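Local atomic coordinates of homospermidine synthase (Legionella pneumophila subsp. pneumophila str. Philadelphia 1, PDB entry 2PH5), a protein that is thought to act as a homospermidine synthase and binds NAD through a Rossmann-type nucleotide-binding domain. Residues A[203-208]-A[357-362]; A[288-293]-A[316-321]. All blocks are in the same frame, centred on the assembly; numbering follows the deposited sequence.

Contact 1: A[203-208]-A[357-362]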
loop_
_atom_site.group_PDB
_atom_site.type_symbol
_atom_site.label_atom_id
_atom_site.label_comp_id
_atom_site.label_asym_id
_atom_site.label_seq_id
_atom_site.Cartn_x
_atom_site.Cartn_y
_atom_site.Cartn_z
ATOM N N ILE A 203 5.353 17.413 18.448
ATOM C CA ILE A 203 6.429 17.458 17.467
ATOM C C ILE A 203 6.457 16.146 16.682
ATOM O O ILE A 203 6.496 15.068 17.270
ATOM C CB ILE A 203 7.816 17.609 18.138
ATOM C CG1 ILE A 203 7.959 18.977 18.811
ATOM C CG2 ILE A 203 8.910 17.420 17.099
ATOM C CD1 ILE A 203 9.357 19.223 19.394
ATOM N N HIS A 204 6.440 16.237 15.358
ATOM C CA HIS A 204 6.502 15.044 14.521
ATOM C C HIS A 204 7.798 15.044 13.725
ATOM O O HIS A 204 8.335 16.101 13.386
ATOM C CB HIS A 204 5.368 15.006 13.482
ATOM C CG HIS A 204 4.031 14.616 14.030
ATOM N ND1 HIS A 204 2.879 14.664 13.273
ATOM C CD2 HIS A 204 3.655 14.183 15.256
ATOM C CE1 HIS A 204 1.852 14.281 14.007
ATOM N NE2 HIS A 204 2.294 13.984 15.217
ATOM N N VAL A 205 8.301 13.849 13.448
ATOM C CA VAL A 205 9.458 13.697 12.590
ATOM C C VAL A 205 8.663 13.275 11.367
ATOM O O VAL A 205 8.212 12.129 11.272
ATOM C CB VAL A 205 10.397 12.553 13.039
ATOM C CG1 VAL A 205 11.518 12.381 12.020
ATOM C CG2 VAL A 205 10.996 12.878 14.417
ATOM N N ALA A 206 8.419 14.233 10.479
ATOM C CA ALA A 206 7.629 13.983 9.281
ATOM C C ALA A 206 8.525 13.834 8.064
ATOM O O ALA A 206 9.222 14.770 7.668
ATOM C CB ALA A 206 6.632 15.114 9.076
ATOM N N GLU A 207 8.507 12.641 7.481
ATOM C CA GLU A 207 9.323 12.345 6.314
ATOM C C GLU A 207 8.475 11.689 5.247
ATOM O O GLU A 207 7.572 10.904 5.542
ATOM C CB GLU A 207 10.487 11.414 6.683
ATOM C CG GLU A 207 11.371 11.008 5.508
ATOM C CD GLU A 207 12.482 10.039 5.902
ATOM O OE1 GLU A 207 12.695 9.838 7.120
ATOM O OE2 GLU A 207 13.151 9.483 4.995
ATOM N N GLN A 208 8.781 12.012 3.999
ATOM C CA GLN A 208 8.050 11.447 2.889
ATOM C C GLN A 208 9.012 11.165 1.747
ATOM O O GLN A 208 9.526 12.084 1.117
ATOM C CB GLN A 208 6.959 12.415 2.466
ATOM C CG GLN A 208 5.693 11.731 2.024
ATOM C CD GLN A 208 4.481 12.598 2.268
ATOM O OE1 GLN A 208 3.405 12.361 1.712
ATOM N NE2 GLN A 208 4.648 13.614 3.118
ATOM N N ASP A 357 13.552 12.930 -1.091
ATOM C CA ASP A 357 13.295 12.524 0.273
ATOM C C ASP A 357 13.127 13.774 1.131
ATOM O O ASP A 357 14.067 14.562 1.275
ATOM C CB ASP A 357 14.465 11.681 0.788
ATOM C CG ASP A 357 14.119 10.905 2.046
ATOM O OD1 ASP A 357 13.353 11.438 2.878
ATOM O OD2 ASP A 357 14.624 9.772 2.206
ATOM N N GLU A 358 11.923 13.966 1.673
ATOM C CA GLU A 358 11.654 15.120 2.526
ATOM C C GLU A 358 11.695 14.731 3.979
ATOM O O GLU A 358 10.702 14.270 4.527
ATOM C CB GLU A 358 10.282 15.732 2.258
ATOM C CG GLU A 358 10.281 16.737 1.158
ATOM C CD GLU A 358 9.244 17.833 1.350
ATOM O OE1 GLU A 358 8.066 17.522 1.686
ATOM O OE2 GLU A 358 9.620 19.010 1.147
ATOM N N LEU A 359 12.848 14.923 4.601
ATOM C CA LEU A 359 13.019 14.598 6.006
ATOM C C LEU A 359 12.997 15.885 6.817
ATOM O O LEU A 359 13.689 16.842 6.479
ATOM C CB LEU A 359 14.351 13.882 6.227
ATOM C CG LEU A 359 14.744 13.692 7.695
ATOM C CD1 LEU A 359 13.696 12.833 8.381
ATOM C CD2 LEU A 359 16.134 13.031 7.790
ATOM N N GLY A 360 12.195 15.914 7.875
ATOM C CA GLY A 360 12.126 17.106 8.694
ATOM C C GLY A 360 11.276 16.920 9.932
ATOM O O GLY A 360 10.792 15.821 10.201
ATOM N N VAL A 361 11.100 18.003 10.683
ATOM C CA VAL A 361 10.311 17.981 11.905
ATOM C C VAL A 361 9.162 18.974 11.866
ATOM O O VAL A 361 9.311 20.110 11.424
ATOM C CB VAL A 361 11.165 18.302 13.141
ATOM C CG1 VAL A 361 12.055 17.120 13.471
ATOM C CG2 VAL A 361 12.002 19.541 12.880
ATOM N N LEU A 362 8.013 18.532 12.346
ATOM C CA LEU A 362 6.830 19.361 12.359
ATOM C C LEU A 362 6.511 19.761 13.787
ATOM O O LEU A 362 6.294 18.899 14.642
ATOM C CB LEU A 362 5.669 18.574 11.758
ATOM C CG LEU A 362 4.325 19.264 11.541
ATOM C CD1 LEU A 362 4.526 20.471 10.629
ATOM C CD2 LEU A 362 3.328 18.266 10.923
#
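Asp-357 meets Glu-207 carboxylate against carboxylate. Asp-357 OD1 lies 2.9 Å from Glu-207 OE2, and the two planes are turned 34° apart. Both atoms are acceptors, so this is a close approach of like charges and not a hydrogen bond. Each group has a partner outside: Thr-392 OG1 bonds Asp-357 OD2, and Tyr-319 OH bonds Glu-207 OE1. The Glu-207 chain runs fully extended, with CG anti to its backbone N (chi1 178°) and CD anti to CA. Next comes Glu-358, paired with Gln-208 by two backbone bonds. Glu-358 N gives a nearly straight one to Gln-208 O (3.1 Å), and Gln-208 N reaches Glu-358 O at 3.0 Å. The Glu-358 side chain bends at chi2, and its carboxylate is held by the hydroxyls of Thr-280, Thr-282 and Thr-376. Leu-359 lies on the other face and crosses Glu-207. Its CD1 comes 3.4 Å from Glu-207 OE1 and 4.3 Å from Val-205 CG1. These are neighbouring antiparallel strands inside the mixed sheet of the saccharopine dehydrogenase-type C-terminal domain. Helix 158-176 packs on the face of Val-205, Leu-359 and Val-361. Ala-158 and Asn-159, two NAD-binding residues of that helix, touch Leu-359 and Val-205. At Gly-360 the pairing slackens, and its two bonds with Ala-206 are weak. Val-361 faces Val-205 in a non-hydrogen-bonded pair, and Val-361 CG1 just meets Val-205 CG2. Leu-362 closes the register with His-204. Leu-362 N bonds His-204 O at 2.7 Å, and Leu-362 O accepts His-204 N in the carbonyl plane. On the face away from helix 158-176, Leu-362 CB lies 4.0 Å from His-204 CB. The end of the His-204 side chain leads away from 357-362, though Leu-362 CD2 still lies obliquely beside the ring; His-204 ND1 bonds Ser-278 OG.

Contact 2: A[288-293]-A[316-321]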
loop_
_atom_site.group_PDB
_atom_site.type_symbol
_atom_site.label_atom_id
_atom_site.label_comp_id
_atom_site.label_asym_id
_atom_site.label_seq_id
_atom_site.Cartn_x
_atom_site.Cartn_y
_atom_site.Cartn_z
ATOM N N GLY A 288 1.183 8.975 7.501
ATOM C CA GLY A 288 2.424 8.232 7.636
ATOM C C GLY A 288 2.321 7.088 8.633
ATOM O O GLY A 288 1.398 7.049 9.449
ATOM N N PHE A 289 3.254 6.145 8.557
ATOM C CA PHE A 289 3.285 5.024 9.486
ATOM C C PHE A 289 3.923 5.541 10.767
ATOM O O PHE A 289 4.906 6.287 10.715
ATOM C CB PHE A 289 4.139 3.862 8.943
ATOM C CG PHE A 289 3.533 3.150 7.774
ATOM C CD1 PHE A 289 3.731 3.623 6.478
ATOM C CD2 PHE A 289 2.731 2.027 7.969
ATOM C CE1 PHE A 289 3.138 2.993 5.387
ATOM C CE2 PHE A 289 2.131 1.388 6.888
ATOM C CZ PHE A 289 2.334 1.874 5.590
ATOM N N LEU A 290 3.366 5.156 11.911
ATOM C CA LEU A 290 3.905 5.582 13.198
ATOM C C LEU A 290 5.039 4.642 13.620
ATOM O O LEU A 290 5.013 4.050 14.699
ATOM C CB LEU A 290 2.782 5.612 14.242
ATOM C CG LEU A 290 3.002 6.048 15.706
ATOM C CD1 LEU A 290 4.105 7.062 15.856
ATOM C CD2 LEU A 290 1.683 6.601 16.227
ATOM N N ILE A 291 6.022 4.513 12.729
ATOM C CA ILE A 291 7.202 3.686 12.936
ATOM C C ILE A 291 7.947 4.156 14.172
ATOM O O ILE A 291 8.196 5.340 14.343
ATOM C CB ILE A 291 8.167 3.763 11.718
ATOM C CG1 ILE A 291 8.002 2.532 10.829
ATOM C CG2 ILE A 291 9.612 3.801 12.178
ATOM C CD1 ILE A 291 6.645 2.370 10.263
ATOM N N THR A 292 8.321 3.216 15.023
ATOM C CA THR A 292 9.029 3.530 16.256
ATOM C C THR A 292 10.482 3.974 16.024
ATOM O O THR A 292 11.047 3.738 14.955
ATOM C CB THR A 292 9.047 2.290 17.149
ATOM O OG1 THR A 292 9.880 1.291 16.548
ATOM C CG2 THR A 292 7.642 1.722 17.294
ATOM N N HIS A 293 11.078 4.630 17.021
ATOM C CA HIS A 293 12.488 5.040 16.934
ATOM C C HIS A 293 13.157 5.256 18.290
ATOM O O HIS A 293 12.509 5.211 19.340
ATOM C CB HIS A 293 12.659 6.288 16.063
ATOM C CG HIS A 293 13.342 6.023 14.753
ATOM N ND1 HIS A 293 14.670 5.661 14.661
ATOM C CD2 HIS A 293 12.879 6.069 13.482
ATOM C CE1 HIS A 293 14.994 5.498 13.392
ATOM N NE2 HIS A 293 13.924 5.740 12.654
ATOM N N THR A 316 4.102 15.938 22.835
ATOM C CA THR A 316 3.969 14.575 22.351
ATOM C C THR A 316 4.983 14.480 21.211
ATOM O O THR A 316 5.116 15.412 20.412
ATOM C CB THR A 316 2.524 14.304 21.844
ATOM O OG1 THR A 316 1.660 14.098 22.968
ATOM C CG2 THR A 316 2.474 13.078 20.939
ATOM N N VAL A 317 5.719 13.373 21.165
ATOM C CA VAL A 317 6.727 13.169 20.133
ATOM C C VAL A 317 6.694 11.754 19.572
ATOM O O VAL A 317 6.744 10.776 20.320
ATOM C CB VAL A 317 8.161 13.407 20.665
ATOM C CG1 VAL A 317 9.162 13.289 19.516
ATOM C CG2 VAL A 317 8.261 14.776 21.327
ATOM N N HIS A 318 6.619 11.665 18.249
ATOM C CA HIS A 318 6.614 10.395 17.562
ATOM C C HIS A 318 6.920 10.604 16.083
ATOM O O HIS A 318 6.967 11.737 15.604
ATOM C CB HIS A 318 5.277 9.657 17.759
ATOM C CG HIS A 318 4.111 10.288 17.064
ATOM N ND1 HIS A 318 3.978 10.296 15.691
ATOM C CD2 HIS A 318 2.993 10.877 17.554
ATOM C CE1 HIS A 318 2.828 10.860 15.368
ATOM N NE2 HIS A 318 2.211 11.220 16.479
ATOM N N TYR A 319 7.128 9.495 15.381
ATOM C CA TYR A 319 7.484 9.479 13.968
ATOM C C TYR A 319 6.240 9.301 13.068
ATOM O O TYR A 319 5.329 8.543 13.396
ATOM C CB TYR A 319 8.492 8.325 13.765
ATOM C CG TYR A 319 9.324 8.331 12.492
ATOM C CD1 TYR A 319 10.075 7.205 12.120
ATOM C CD2 TYR A 319 9.356 9.449 11.654
ATOM C CE1 TYR A 319 10.838 7.196 10.936
ATOM C CE2 TYR A 319 10.109 9.457 10.477
ATOM C CZ TYR A 319 10.846 8.329 10.126
ATOM O OH TYR A 319 11.596 8.348 8.967
ATOM N N ALA A 320 6.202 10.028 11.950
ATOM C CA ALA A 320 5.115 9.957 10.961
ATOM C C ALA A 320 5.840 9.719 9.632
ATOM O O ALA A 320 6.143 10.661 8.892
ATOM C CB ALA A 320 4.344 11.285 10.915
ATOM N N TYR A 321 6.120 8.453 9.347
ATOM C CA TYR A 321 6.874 8.053 8.160
ATOM C C TYR A 321 6.072 7.540 6.979
ATOM O O TYR A 321 5.127 6.770 7.131
ATOM C CB TYR A 321 7.880 6.965 8.553
ATOM C CG TYR A 321 8.851 6.536 7.465
ATOM C CD1 TYR A 321 9.215 5.199 7.324
ATOM C CD2 TYR A 321 9.471 7.474 6.630
ATOM C CE1 TYR A 321 10.170 4.804 6.395
ATOM C CE2 TYR A 321 10.438 7.084 5.693
ATOM C CZ TYR A 321 10.781 5.746 5.584
ATOM O OH TYR A 321 11.741 5.353 4.678
HETATM O O HOH W 1 7.481 6.983 16.623
#
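A single antiparallel bridge, Phe-289 with Tyr-321, followed by an inverse gamma turn centred on Leu-290, brings the segment 288-293 against strand 311-322 beside the NAD pocket. Tyr-321 N bonds Phe-289 O at 2.8 Å, with the donor tilted 21° from the carbonyl plane. The return bond, from Phe-289 N to Tyr-321 O, is modelled too short for its length to be trusted. The Phe-289 ring turns away, and Tyr-321 O sits at its edge. From the turn onward the chain leaves the strand direction, and mostly side chains carry the contact. Leu-290 and His-318 cross at about a right angle. Leu-290 CD1 approaches His-318 CG and ND1, and Leu-290 CD2 stands over one face of the imidazole. His-318 CB points toward 288-293, and CG, set between the backbone N and carbonyl carbon (chi1 69°), also comes up against Leu-290 CD1. His-318 ND1 bonds Tyr-319 O at 3.2 Å, from well above the carbonyl plane. The Ile-291 side chain runs alongside Tyr-319, pointing the same way, with Ile-291 CG2 3.4 Å from Tyr-319 CD1. A water joins the two backbones, 2.9 Å from Ile-291 O and accepting from Tyr-319 N at 2.8 Å. His-293 comes last. Its CD2 lies 3.3 Å from Tyr-319 CD1, which is at the edge of the imidazole and in its plane. The ring planes stand 59° apart, so the pair is oblique. Tyr-321 CB covers one face of the Tyr-319 ring, offset toward the rim. The NAD-binding residues Asn-159 and Pro-160 adjoin Tyr-319 and His-293. Helix 228-236 lies against Ile-291, His-293 and Tyr-321. Strand 238-242 packs on Leu-290 and His-318, and strand 275-278 packs on Phe-289, Leu-290, His-318 and Ala-320.

The chain first builds most of the parallel Rossmann-type sheet, then passes through helix 158-176 into strand 202-213. Contact 1 closes the longer loop when strand 352-364 returns beside that strand, with 148 residues between its two segments. Contact 2 lies wholly within this loop. It joins the end of strand 286-289 and the turn after it to strand 311-322, with 22 residues between. The loops nest and do not cross. Strand 202-213 has strand 352-364 on one side and strand 311-322, running parallel, on the other. Ile-203 N lies 2.8 Å from Thr-316 O, a probable hydrogen bond. Contact 1 lies within the mixed sheet, and contact 2 ties the small sheet of 275-278 and 286-289 to it.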